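Unsaturated glucuronyl hydrolase (Streptococcus agalactiae, PDB 2ZZR) hydrolyses unsaturated chondroitin, hyaluronan and heparin disaccharides, releasing the unsaturated uronic acid from their ends. Local coordinates at residues G247-I252 / A308-G313; G254-Y259 / I269-M274; R302-T307 / P356-G361; K7-E12 / F278-P283. All coordinates share one frame; numbering follows the deposited sequence.

How the contacts relate
Contacts 1 and 2 are buried and apolar, with no hydrogen bond across either. They share helix 245-262: contact 1 joins it in parallel to helix 304-318, and contact 2 joins it antiparallel to helix 265-280. Contact 3, at the start of helix 304-318, is also buried, its centre about 13 Å from that of the chain, but there hydrogen bonds from a helix start to a loop do the work. Contact 4 is the most peripheral, about 20 Å from the centre of the chain, only partly buried and the most polar, with a salt bridge and a bound water. It lies on helix 265-280, as contact 2 does. Phe278 of contact 4 also reaches Ile252 and Ala310 of contact 1.

Contact 1 of 4, residues G247-I252 / A308-G313; sequences GQAWGI and ATAVCG
In the inner ring of the alpha/alpha barrel, Ala249 and Ile252 of helix 245-262 meet Thr309, Ala310 and Gly313 of helix 304-318. The two segments run nearly parallel, 17° apart, and their axes approach to 8.0 Å. Small residues allow this. Ala249 CB lies 3.9 Å from Thr309 CB and also packs near Ala310 CB. One turn on, Ile252 CG2 rests over the backbone of Ala310, 3.8 Å from Ala310 O, while Ile252 CD1 touches Ala310 CB at 4.2 Å. Gly313 has no side chain, and its CA comes within 3.6 Å of Ile252 O.

The methyl of Thr309 faces the other helix. Its CG2 is anti to the backbone N and sits 3.7 Å from Ala249 O and 3.9 Å from Trp250 CE3, approaching the indole obliquely. Thr309 OG1 is instead bonded to Ser305 O in its own helix. The indole of Trp250 also meets Phe117 and Tyr381. The Trp250 side chain lies about 4 Å from those of Asp174, the probable proton donor, and Arg246. Trp250 itself probably binds substrate. Close parallel inner helices beside a substrate pocket are typical of the (alpha/alpha)6 barrel of glycoside hydrolase family 88.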
loop_
_atom_site.group_PDB
_atom_site.type_symbol
_atom_site.label_atom_id
_atom_site.label_comp_id
_atom_site.label_asym_id
_atom_site.label_seq_id
_atom_site.Cartn_x
_atom_site.Cartn_y
_atom_site.Cartn_z
ATOM N N GLY A 247 5.226 -2.873 -7.216
ATOM C CA GLY A 247 5.289 -4.247 -6.722
ATOM C C GLY A 247 6.347 -4.405 -5.645
ATOM O O GLY A 247 6.109 -5.050 -4.623
ATOM N N GLN A 248 7.508 -3.801 -5.884
ATOM C CA GLN A 248 8.594 -3.767 -4.908
ATOM C C GLN A 248 8.114 -3.096 -3.617
ATOM O O GLN A 248 8.357 -3.601 -2.520
ATOM C CB GLN A 248 9.812 -3.037 -5.490
ATOM C CG GLN A 248 11.129 -3.275 -4.746
ATOM C CD GLN A 248 11.632 -4.726 -4.824
ATOM O OE1 GLN A 248 12.422 -5.161 -3.981
ATOM N NE2 GLN A 248 11.196 -5.463 -5.837
ATOM N N ALA A 249 7.417 -1.970 -3.764
ATOM C CA ALA A 249 6.885 -1.225 -2.618
ATOM C C ALA A 249 5.825 -1.988 -1.824
ATOM O O ALA A 249 5.775 -1.869 -0.602
ATOM C CB ALA A 249 6.352 0.131 -3.057
ATOM N N TRP A 250 4.982 -2.770 -2.501
ATOM C CA TRP A 250 4.010 -3.600 -1.784
ATOM C C TRP A 250 4.728 -4.569 -0.843
ATOM O O TRP A 250 4.248 -4.838 0.250
ATOM C CB TRP A 250 3.123 -4.401 -2.739
ATOM C CG TRP A 250 2.128 -3.614 -3.568
ATOM C CD1 TRP A 250 1.852 -3.809 -4.894
ATOM C CD2 TRP A 250 1.266 -2.540 -3.133
ATOM N NE1 TRP A 250 0.884 -2.928 -5.315
ATOM C CE2 TRP A 250 0.506 -2.138 -4.258
ATOM C CE3 TRP A 250 1.071 -1.874 -1.913
ATOM C CZ2 TRP A 250 -0.442 -1.098 -4.201
ATOM C CZ3 TRP A 250 0.121 -0.838 -1.852
ATOM C CH2 TRP A 250 -0.619 -0.461 -2.995
ATOM N N GLY A 251 5.874 -5.093 -1.281
ATOM C CA GLY A 251 6.705 -5.940 -0.430
ATOM C C GLY A 251 7.287 -5.156 0.737
ATOM O O GLY A 251 7.206 -5.594 1.891
ATOM N N ILE A 252 7.844 -3.984 0.436
ATOM C CA ILE A 252 8.480 -3.126 1.446
ATOM C C ILE A 252 7.529 -2.752 2.578
ATOM O O ILE A 252 7.949 -2.686 3.731
ATOM C CB ILE A 252 9.127 -1.866 0.811
ATOM C CG1 ILE A 252 10.303 -2.289 -0.076
ATOM C CG2 ILE A 252 9.621 -0.880 1.883
ATOM C CD1 ILE A 252 10.736 -1.220 -1.068
ATOM N N ALA A 308 5.796 6.697 -2.073
ATOM C CA ALA A 308 4.971 6.965 -0.889
ATOM C C ALA A 308 4.752 5.694 -0.059
ATOM O O ALA A 308 4.901 5.705 1.167
ATOM C CB ALA A 308 3.638 7.568 -1.284
ATOM N N THR A 309 4.427 4.602 -0.745
ATOM C CA THR A 309 4.201 3.297 -0.108
ATOM C C THR A 309 5.472 2.780 0.586
ATOM O O THR A 309 5.412 2.294 1.726
ATOM C CB THR A 309 3.670 2.282 -1.154
ATOM O OG1 THR A 309 2.491 2.829 -1.761
ATOM C CG2 THR A 309 3.306 0.948 -0.511
ATOM N N ALA A 310 6.614 2.914 -0.084
ATOM C CA ALA A 310 7.902 2.508 0.494
ATOM C C ALA A 310 8.264 3.319 1.743
ATOM O O ALA A 310 8.824 2.776 2.703
ATOM C CB ALA A 310 9.021 2.593 -0.548
ATOM N N VAL A 311 7.945 4.613 1.729
ATOM C CA VAL A 311 8.187 5.453 2.906
ATOM C C VAL A 311 7.417 4.903 4.112
ATOM O O VAL A 311 7.994 4.746 5.194
ATOM C CB VAL A 311 7.867 6.950 2.652
ATOM C CG1 VAL A 311 7.807 7.722 3.983
ATOM C CG2 VAL A 311 8.922 7.576 1.733
ATOM N N CYS A 312 6.130 4.603 3.929
ATOM C CA CYS A 312 5.311 4.018 5.007
ATOM C C CYS A 312 5.913 2.714 5.523
ATOM O O CYS A 312 5.974 2.491 6.743
ATOM C CB CYS A 312 3.868 3.790 4.544
ATOM S SG CYS A 312 2.991 5.318 4.161
ATOM N N GLY A 313 6.370 1.871 4.592
ATOM C CA GLY A 313 6.977 0.578 4.936
ATOM C C GLY A 313 8.252 0.719 5.749
ATOM O O GLY A 313 8.455 0.006 6.735
#

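Contact 2 of 4, residues G254-Y259 / I269-M274; sequences GIPLSY and ILFKGM
Ile255 of helix 245-262 reaches into helix 265-280, and the two helices form one antiparallel helical hairpin of the alpha/alpha barrel. The segments are 166° apart in direction, with axes 9.6 Å apart at the closest. No hydrogen bond links them.

Ile255 has the largest share of the contact. Its CB points at the facing helix and the side chain branches there. CG2, anti to the backbone N, lies 4.1 Å from Phe271 CB. CG1 leaves beside the backbone N (chi1 -67°) and serves as the link to the terminal methyl. With chi2 at 167° the chain stays extended, and CD1 is carried out to the surface of the facing helix. There CD1 meets Leu270 CD2 at 3.7 Å and Met274 SD at 3.6 Å. It also lies 4.0 Å from Phe271 N. The methyl thus touches two side chains one helical turn apart, in directions roughly perpendicular to each other. The side chain of Ile255 crosses that of Leu270 at about a right angle.

Pro256 adds the second part. Its N has no bond to the turn before, and the helix is kinked there. Met317 of helix 304-318 touches both Pro256 and Phe271, and Tyr331 meets the Phe271 ring edge-to-face. Pro256 CD approaches that ring obliquely, 4.0 Å from Phe271 CD1.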
loop_
_atom_site.group_PDB
_atom_site.type_symbol
_atom_site.label_atom_id
_atom_site.label_comp_id
_atom_site.label_asym_id
_atom_site.label_seq_id
_atom_site.Cartn_x
_atom_site.Cartn_y
_atom_site.Cartn_z
ATOM N N GLY A 254 4.199 -4.377 2.931
ATOM C CA GLY A 254 3.490 -5.585 3.353
ATOM C C GLY A 254 4.265 -6.443 4.346
ATOM O O GLY A 254 3.671 -7.055 5.237
ATOM N N ILE A 255 5.588 -6.491 4.192
ATOM C CA ILE A 255 6.418 -7.309 5.080
ATOM C C ILE A 255 6.390 -6.802 6.540
ATOM O O ILE A 255 6.018 -7.563 7.429
ATOM C CB ILE A 255 7.874 -7.493 4.556
ATOM C CG1 ILE A 255 7.878 -8.338 3.275
ATOM C CG2 ILE A 255 8.746 -8.148 5.642
ATOM C CD1 ILE A 255 9.212 -8.319 2.518
ATOM N N PRO A 256 6.780 -5.529 6.791
ATOM C CA PRO A 256 6.713 -5.059 8.191
ATOM C C PRO A 256 5.303 -5.090 8.794
ATOM O O PRO A 256 5.157 -5.371 9.991
ATOM C CB PRO A 256 7.278 -3.631 8.128
ATOM C CG PRO A 256 7.180 -3.230 6.689
ATOM C CD PRO A 256 7.352 -4.502 5.902
ATOM N N LEU A 257 4.277 -4.834 7.981
ATOM C CA LEU A 257 2.902 -4.918 8.482
ATOM C C LEU A 257 2.603 -6.321 9.019
ATOM O O LEU A 257 2.074 -6.476 10.122
ATOM C CB LEU A 257 1.892 -4.525 7.398
ATOM C CG LEU A 257 1.784 -3.036 7.076
ATOM C CD1 LEU A 257 0.860 -2.836 5.888
ATOM C CD2 LEU A 257 1.270 -2.244 8.280
ATOM N N SER A 258 2.981 -7.344 8.255
ATOM C CA SER A 258 2.801 -8.729 8.692
ATOM C C SER A 258 3.711 -9.094 9.858
ATOM O O SER A 258 3.319 -9.871 10.743
ATOM C CB SER A 258 3.037 -9.686 7.528
ATOM O OG SER A 258 2.127 -9.403 6.487
ATOM N N TYR A 259 4.915 -8.534 9.860
ATOM C CA TYR A 259 5.869 -8.768 10.951
ATOM C C TYR A 259 5.275 -8.384 12.314
ATOM O O TYR A 259 5.508 -9.075 13.312
ATOM C CB TYR A 259 7.184 -8.024 10.710
ATOM C CG TYR A 259 8.138 -8.135 11.882
ATOM C CD1 TYR A 259 8.961 -9.249 12.034
ATOM C CD2 TYR A 259 8.192 -7.134 12.855
ATOM C CE1 TYR A 259 9.832 -9.352 13.122
ATOM C CE2 TYR A 259 9.050 -7.233 13.944
ATOM C CZ TYR A 259 9.863 -8.345 14.074
ATOM O OH TYR A 259 10.709 -8.442 15.159
ATOM N N ILE A 269 14.834 -9.699 7.641
ATOM C CA ILE A 269 15.848 -9.940 6.608
ATOM C C ILE A 269 15.250 -9.775 5.202
ATOM O O ILE A 269 15.866 -9.150 4.327
ATOM C CB ILE A 269 16.546 -11.317 6.794
ATOM C CG1 ILE A 269 17.324 -11.361 8.122
ATOM C CG2 ILE A 269 17.476 -11.630 5.617
ATOM C CD1 ILE A 269 18.257 -10.186 8.379
ATOM N N LEU A 270 14.042 -10.294 5.006
ATOM C CA LEU A 270 13.341 -10.140 3.731
ATOM C C LEU A 270 13.089 -8.663 3.421
ATOM O O LEU A 270 13.265 -8.219 2.280
ATOM C CB LEU A 270 12.038 -10.934 3.734
ATOM C CG LEU A 270 11.463 -11.261 2.351
ATOM C CD1 LEU A 270 12.404 -12.192 1.564
ATOM C CD2 LEU A 270 10.096 -11.874 2.490
ATOM N N PHE A 271 12.690 -7.905 4.446
ATOM C CA PHE A 271 12.564 -6.451 4.326
ATOM C C PHE A 271 13.861 -5.793 3.888
ATOM O O PHE A 271 13.857 -4.941 3.002
ATOM C CB PHE A 271 12.107 -5.815 5.649
ATOM C CG PHE A 271 12.248 -4.305 5.678
ATOM C CD1 PHE A 271 11.194 -3.487 5.281
ATOM C CD2 PHE A 271 13.440 -3.704 6.111
ATOM C CE1 PHE A 271 11.316 -2.084 5.313
ATOM C CE2 PHE A 271 13.578 -2.308 6.142
ATOM C CZ PHE A 271 12.510 -1.498 5.740
ATOM N N LYS A 272 14.968 -6.164 4.527
ATOM C CA LYS A 272 16.254 -5.553 4.218
ATOM C C LYS A 272 16.598 -5.803 2.744
ATOM O O LYS A 272 17.030 -4.891 2.039
ATOM C CB LYS A 272 17.340 -6.082 5.166
ATOM C CG LYS A 272 17.276 -5.444 6.578
ATOM C CD LYS A 272 17.888 -6.336 7.686
ATOM C CE LYS A 272 19.397 -6.548 7.542
ATOM N NZ LYS A 272 20.227 -5.331 7.749
ATOM N N GLY A 273 16.359 -7.023 2.280
ATOM C CA GLY A 273 16.619 -7.377 0.879
ATOM C C GLY A 273 15.817 -6.523 -0.090
ATOM O O GLY A 273 16.385 -5.883 -0.987
ATOM N N MET A 274 14.500 -6.496 0.101
ATOM C CA MET A 274 13.608 -5.772 -0.817
ATOM C C MET A 274 13.815 -4.264 -0.770
ATOM O O MET A 274 13.759 -3.590 -1.801
ATOM C CB MET A 274 12.137 -6.111 -0.547
ATOM C CG MET A 274 11.785 -7.585 -0.729
ATOM S SD MET A 274 10.026 -7.872 -0.972
ATOM C CE MET A 274 9.785 -7.259 -2.646
#

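Contact 3 of 4, residues R302-T307 / P356-G361; sequences RDTSAT and PLLLHG
Thr304, in the first turn of helix 304-318, meets His360 at the end of the loop and Gly361, the first residue of strand 361-362. Thr304 gives two hydrogen bonds to two successive carbonyls. Its N binds His360 O at 3.0 Å, with an N-H...O angle of 162°. Its OG1 donates to Leu359 O at 2.7 Å, reaching it from above the carbonyl plane. OG1 stands between the backbone N and the carbonyl carbon (chi1 52°), which turns it to the loop. Leu358 CD2 packs against the same oxygen, 3.5 Å from Thr304 OG1.

His360 touches Thr304 through CB, which is 4.2 Å from Thr304 CG2. The imidazole leads away, and ND1 bonds to Asp372. His360 has left-handed helical backbone torsions (phi 64°), a bend that leads into Gly361. Gly361 lies against Asp303, with its CA 3.4 Å from Asp303 OD2.

Asp303 is the N-cap of the helix. Its OD2 accepts a firm bond from Ser305 OG at 2.7 Å, a weak capping bond from Ser305 N, and a bond from Val362 N. Its OD1 forms a salt bridge with Arg246, a probable substrate-binding residue, and so probably helps to position it. Leu342 and Tyr346 of helix 328-346 touch Thr304, Tyr382 of helix 376-390 touches Leu358, and the loop runs on into the short strand 361-362.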
loop_
_atom_site.group_PDB
_atom_site.type_symbol
_atom_site.label_atom_id
_atom_site.label_comp_id
_atom_site.label_asym_id
_atom_site.label_seq_id
_atom_site.Cartn_x
_atom_site.Cartn_y
_atom_site.Cartn_z
ATOM N N ARG A 302 7.672 9.044 -13.509
ATOM C CA ARG A 302 7.873 8.497 -12.170
ATOM C C ARG A 302 6.626 7.746 -11.752
ATOM O O ARG A 302 5.567 7.892 -12.371
ATOM C CB ARG A 302 8.141 9.619 -11.159
ATOM C CG ARG A 302 9.237 10.605 -11.546
ATOM C CD ARG A 302 10.531 9.898 -11.929
ATOM N NE ARG A 302 11.597 10.848 -12.224
ATOM C CZ ARG A 302 12.487 11.292 -11.336
ATOM N NH1 ARG A 302 12.457 10.871 -10.074
ATOM N NH2 ARG A 302 13.415 12.160 -11.715
ATOM N N ASP A 303 6.756 6.912 -10.722
ATOM C CA ASP A 303 5.588 6.455 -9.994
ATOM C C ASP A 303 5.761 6.841 -8.533
ATOM O O ASP A 303 6.333 6.086 -7.744
ATOM C CB ASP A 303 5.342 4.953 -10.123
ATOM C CG ASP A 303 4.106 4.505 -9.346
ATOM O OD1 ASP A 303 4.028 3.318 -8.981
ATOM O OD2 ASP A 303 3.224 5.356 -9.076
ATOM N N THR A 304 5.249 8.021 -8.191
ATOM C CA THR A 304 5.346 8.545 -6.830
ATOM C C THR A 304 4.606 7.661 -5.827
ATOM O O THR A 304 4.978 7.625 -4.652
ATOM C CB THR A 304 4.800 9.976 -6.734
ATOM O OG1 THR A 304 3.487 10.024 -7.300
ATOM C CG2 THR A 304 5.706 10.948 -7.476
ATOM N N SER A 305 3.572 6.945 -6.278
ATOM C CA SER A 305 2.801 6.093 -5.358
ATOM C C SER A 305 3.658 4.962 -4.792
ATOM O O SER A 305 3.458 4.546 -3.656
ATOM C CB SER A 305 1.516 5.546 -5.997
ATOM O OG SER A 305 1.772 4.514 -6.941
ATOM N N ALA A 306 4.613 4.481 -5.589
ATOM C CA ALA A 306 5.540 3.436 -5.143
ATOM C C ALA A 306 6.437 3.982 -4.040
ATOM O O ALA A 306 6.692 3.313 -3.038
ATOM C CB ALA A 306 6.378 2.932 -6.310
ATOM N N THR A 307 6.899 5.216 -4.224
ATOM C CA THR A 307 7.779 5.860 -3.259
ATOM C C THR A 307 7.026 6.195 -1.956
ATOM O O THR A 307 7.550 5.955 -0.860
ATOM C CB THR A 307 8.491 7.081 -3.898
ATOM O OG1 THR A 307 9.345 6.609 -4.955
ATOM C CG2 THR A 307 9.355 7.820 -2.876
ATOM N N PRO A 356 -5.255 15.834 -7.420
ATOM C CA PRO A 356 -4.801 14.872 -6.424
ATOM C C PRO A 356 -3.891 15.542 -5.394
ATOM O O PRO A 356 -3.509 16.700 -5.565
ATOM C CB PRO A 356 -3.996 13.877 -7.260
ATOM C CG PRO A 356 -3.400 14.709 -8.340
ATOM C CD PRO A 356 -4.380 15.843 -8.607
ATOM N N LEU A 357 -3.548 14.821 -4.332
ATOM C CA LEU A 357 -2.594 15.328 -3.351
ATOM C C LEU A 357 -1.176 15.253 -3.895
ATOM O O LEU A 357 -0.329 16.100 -3.587
ATOM C CB LEU A 357 -2.696 14.524 -2.047
ATOM C CG LEU A 357 -4.060 14.390 -1.367
ATOM C CD1 LEU A 357 -3.903 13.692 -0.036
ATOM C CD2 LEU A 357 -4.724 15.768 -1.185
ATOM N N LEU A 358 -0.936 14.233 -4.718
ATOM C CA LEU A 358 0.390 13.874 -5.190
ATOM C C LEU A 358 0.342 13.610 -6.695
ATOM O O LEU A 358 -0.526 12.882 -7.173
ATOM C CB LEU A 358 0.872 12.618 -4.441
ATOM C CG LEU A 358 2.290 12.073 -4.657
ATOM C CD1 LEU A 358 3.358 12.986 -4.070
ATOM C CD2 LEU A 358 2.412 10.669 -4.059
ATOM N N LEU A 359 1.277 14.208 -7.426
ATOM C CA LEU A 359 1.334 14.071 -8.878
ATOM C C LEU A 359 2.323 12.990 -9.308
ATOM O O LEU A 359 3.072 12.464 -8.489
ATOM C CB LEU A 359 1.710 15.412 -9.518
ATOM C CG LEU A 359 0.807 16.626 -9.254
ATOM C CD1 LEU A 359 1.481 17.919 -9.714
ATOM C CD2 LEU A 359 -0.551 16.466 -9.913
ATOM N N HIS A 360 2.302 12.665 -10.600
ATOM C CA HIS A 360 3.304 11.816 -11.247
ATOM C C HIS A 360 3.364 10.371 -10.738
ATOM O O HIS A 360 4.429 9.867 -10.379
ATOM C CB HIS A 360 4.690 12.489 -11.244
ATOM C CG HIS A 360 4.665 13.911 -11.717
ATOM N ND1 HIS A 360 4.381 14.254 -13.022
ATOM C CD2 HIS A 360 4.877 15.074 -11.057
ATOM C CE1 HIS A 360 4.423 15.569 -13.148
ATOM N NE2 HIS A 360 4.721 16.092 -11.969
ATOM N N GLY A 361 2.201 9.726 -10.711
ATOM C CA GLY A 361 2.114 8.283 -10.495
ATOM C C GLY A 361 1.901 7.575 -11.822
ATOM O O GLY A 361 1.657 8.225 -12.846
#

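Contact 4 of 4, residues K7-E12 / F278-P283; sequences KVESIE and FLNRLP
Glu9 and Asn280 meet side by side, and Arg281 closes on the same carboxylate. This is the tight part of the contact. In this salt bridge Arg281 grips Glu9 end-on with two nitrogens. NH1 lies 2.9 Å from Glu9 OE1 and NH2 lies 3.0 Å from Glu9 OE2, each bond using a syn lone pair. Carboxylate and guanidinium are nearly coplanar. Glu9 OE1 takes a second donor on its anti side, Asn280 ND2, at 2.9 Å. Arg281 has a second hold: NH1 bonds to Tyr277 O and the guanidinium makes a cation-pi contact with the Tyr277 ring.

The amide of Asn280 has both its ends in use. ND2 gives its other bond to Ser10 O at 2.9 Å, and OD1 accepts from Glu12 N at 2.9 Å. Three bonds to residues 9, 10 and 12 fix the rotation of the amide. In this way the N-terminal loop is strapped across the last turn of helix 265-280, the second helix of a hairpin in the alpha/alpha barrel. Beneath it, Ile11 CD1 meets Leu279 CD1 at 4.0 Å, and Tyr331 of helix 328-346 touches both side chains.

The other side is looser and faces solvent. Ser10 and Glu12 are exposed. The Glu12 carboxylate stacks on the Asn280 amide, with planes 17° apart, and its OE1 bonds to a glycerol, probably from the crystallisation liquor. A water donates to Glu12 O at 2.7 Å and to Asn280 OD1 at 3.0 Å, bridging the two.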
loop_
_atom_site.group_PDB
_atom_site.type_symbol
_atom_site.label_atom_id
_atom_site.label_comp_id
_atom_site.label_asym_id
_atom_site.label_seq_id
_atom_site.Cartn_x
_atom_site.Cartn_y
_atom_site.Cartn_z
ATOM N N LYS A 7 19.222 -12.444 -1.876
ATOM C CA LYS A 7 20.399 -11.600 -1.891
ATOM C C LYS A 7 20.061 -10.286 -1.213
ATOM O O LYS A 7 19.069 -9.634 -1.552
ATOM C CB LYS A 7 20.914 -11.359 -3.315
ATOM C CG LYS A 7 22.148 -10.447 -3.379
ATOM C CD LYS A 7 22.884 -10.536 -4.720
ATOM C CE LYS A 7 21.958 -10.204 -5.882
ATOM N NZ LYS A 7 22.613 -10.390 -7.202
ATOM N N VAL A 8 20.875 -9.925 -0.229
ATOM C CA VAL A 8 20.742 -8.638 0.432
ATOM C C VAL A 8 21.850 -7.727 -0.079
ATOM O O VAL A 8 23.007 -7.831 0.342
ATOM C CB VAL A 8 20.783 -8.778 1.977
ATOM C CG1 VAL A 8 20.617 -7.420 2.654
ATOM C CG2 VAL A 8 19.700 -9.735 2.451
ATOM N N GLU A 9 21.492 -6.848 -1.012
ATOM C CA GLU A 9 22.415 -5.847 -1.532
ATOM C C GLU A 9 22.791 -4.874 -0.432
ATOM O O GLU A 9 21.943 -4.477 0.364
ATOM C CB GLU A 9 21.773 -5.065 -2.685
ATOM C CG GLU A 9 21.404 -5.926 -3.890
ATOM C CD GLU A 9 20.764 -5.152 -5.039
ATOM O OE1 GLU A 9 20.484 -3.940 -4.901
ATOM O OE2 GLU A 9 20.550 -5.779 -6.102
ATOM N N SER A 10 24.057 -4.474 -0.377
ATOM C CA SER A 10 24.404 -3.364 0.501
ATOM C C SER A 10 23.752 -2.093 -0.060
ATOM O O SER A 10 23.560 -1.970 -1.280
ATOM C CB SER A 10 25.917 -3.195 0.619
ATOM O OG SER A 10 26.462 -2.773 -0.612
ATOM N N ILE A 11 23.378 -1.174 0.824
ATOM C CA ILE A 11 22.885 0.126 0.378
ATOM C C ILE A 11 24.063 0.881 -0.219
ATOM O O ILE A 11 24.951 1.363 0.493
ATOM C CB ILE A 11 22.212 0.933 1.495
ATOM C CG1 ILE A 11 21.032 0.140 2.068
ATOM C CG2 ILE A 11 21.773 2.302 0.958
ATOM C CD1 ILE A 11 20.467 0.705 3.379
ATOM N N GLU A 12 24.062 0.944 -1.544
ATOM C CA GLU A 12 25.196 1.462 -2.289
ATOM C C GLU A 12 25.280 2.975 -2.104
ATOM O O GLU A 12 24.260 3.665 -2.106
ATOM C CB GLU A 12 25.106 1.009 -3.762
ATOM C CG GLU A 12 25.211 -0.541 -3.916
ATOM C CD GLU A 12 24.861 -1.085 -5.313
ATOM O OE1 GLU A 12 24.984 -2.325 -5.508
ATOM O OE2 GLU A 12 24.460 -0.293 -6.204
ATOM N N PHE A 278 15.292 -1.636 -3.698
ATOM C CA PHE A 278 14.531 -0.451 -4.072
ATOM C C PHE A 278 15.413 0.788 -3.961
ATOM O O PHE A 278 15.539 1.550 -4.921
ATOM C CB PHE A 278 13.289 -0.353 -3.170
ATOM C CG PHE A 278 12.279 0.689 -3.590
ATOM C CD1 PHE A 278 11.276 0.381 -4.507
ATOM C CD2 PHE A 278 12.293 1.958 -3.015
ATOM C CE1 PHE A 278 10.319 1.338 -4.879
ATOM C CE2 PHE A 278 11.338 2.921 -3.380
ATOM C CZ PHE A 278 10.351 2.605 -4.311
ATOM N N LEU A 279 16.059 0.964 -2.804
ATOM C CA LEU A 279 16.892 2.139 -2.564
ATOM C C LEU A 279 17.988 2.278 -3.616
ATOM O O LEU A 279 18.246 3.381 -4.095
ATOM C CB LEU A 279 17.511 2.100 -1.165
ATOM C CG LEU A 279 16.534 2.195 0.016
ATOM C CD1 LEU A 279 17.303 2.072 1.333
ATOM C CD2 LEU A 279 15.703 3.481 -0.027
ATOM N N ASN A 280 18.605 1.151 -3.975
ATOM C CA ASN A 280 19.717 1.137 -4.934
ATOM C C ASN A 280 19.308 1.522 -6.352
ATOM O O ASN A 280 20.159 1.874 -7.180
ATOM C CB ASN A 280 20.404 -0.229 -4.934
ATOM C CG ASN A 280 21.279 -0.436 -3.714
ATOM O OD1 ASN A 280 21.629 0.516 -3.023
ATOM N ND2 ASN A 280 21.644 -1.682 -3.451
ATOM N N ARG A 281 18.007 1.463 -6.621
ATOM C CA ARG A 281 17.491 1.766 -7.951
ATOM C C ARG A 281 16.710 3.078 -8.027
ATOM O O ARG A 281 16.091 3.387 -9.048
ATOM C CB ARG A 281 16.696 0.578 -8.485
ATOM C CG ARG A 281 17.601 -0.588 -8.855
ATOM C CD ARG A 281 16.882 -1.923 -8.868
ATOM N NE ARG A 281 17.819 -3.025 -9.119
ATOM C CZ ARG A 281 18.654 -3.539 -8.213
ATOM N NH1 ARG A 281 18.685 -3.067 -6.969
ATOM N NH2 ARG A 281 19.459 -4.543 -8.550
ATOM N N LEU A 282 16.771 3.858 -6.946
ATOM C CA LEU A 282 16.216 5.212 -6.920
ATOM C C LEU A 282 17.115 6.188 -7.678
ATOM O O LEU A 282 18.342 6.076 -7.609
ATOM C CB LEU A 282 16.039 5.707 -5.478
ATOM C CG LEU A 282 14.983 5.017 -4.609
ATOM C CD1 LEU A 282 14.991 5.627 -3.220
ATOM C CD2 LEU A 282 13.589 5.103 -5.224
ATOM N N PRO A 283 16.511 7.155 -8.395
ATOM C CA PRO A 283 17.287 8.184 -9.098
ATOM C C PRO A 283 17.761 9.299 -8.169
ATOM O O PRO A 283 17.593 9.204 -6.949
ATOM C CB PRO A 283 16.275 8.738 -10.101
ATOM C CG PRO A 283 14.983 8.643 -9.371
ATOM C CD PRO A 283 15.062 7.336 -8.605
HETATM O O HOH W 1 21.646 3.476 -2.732
#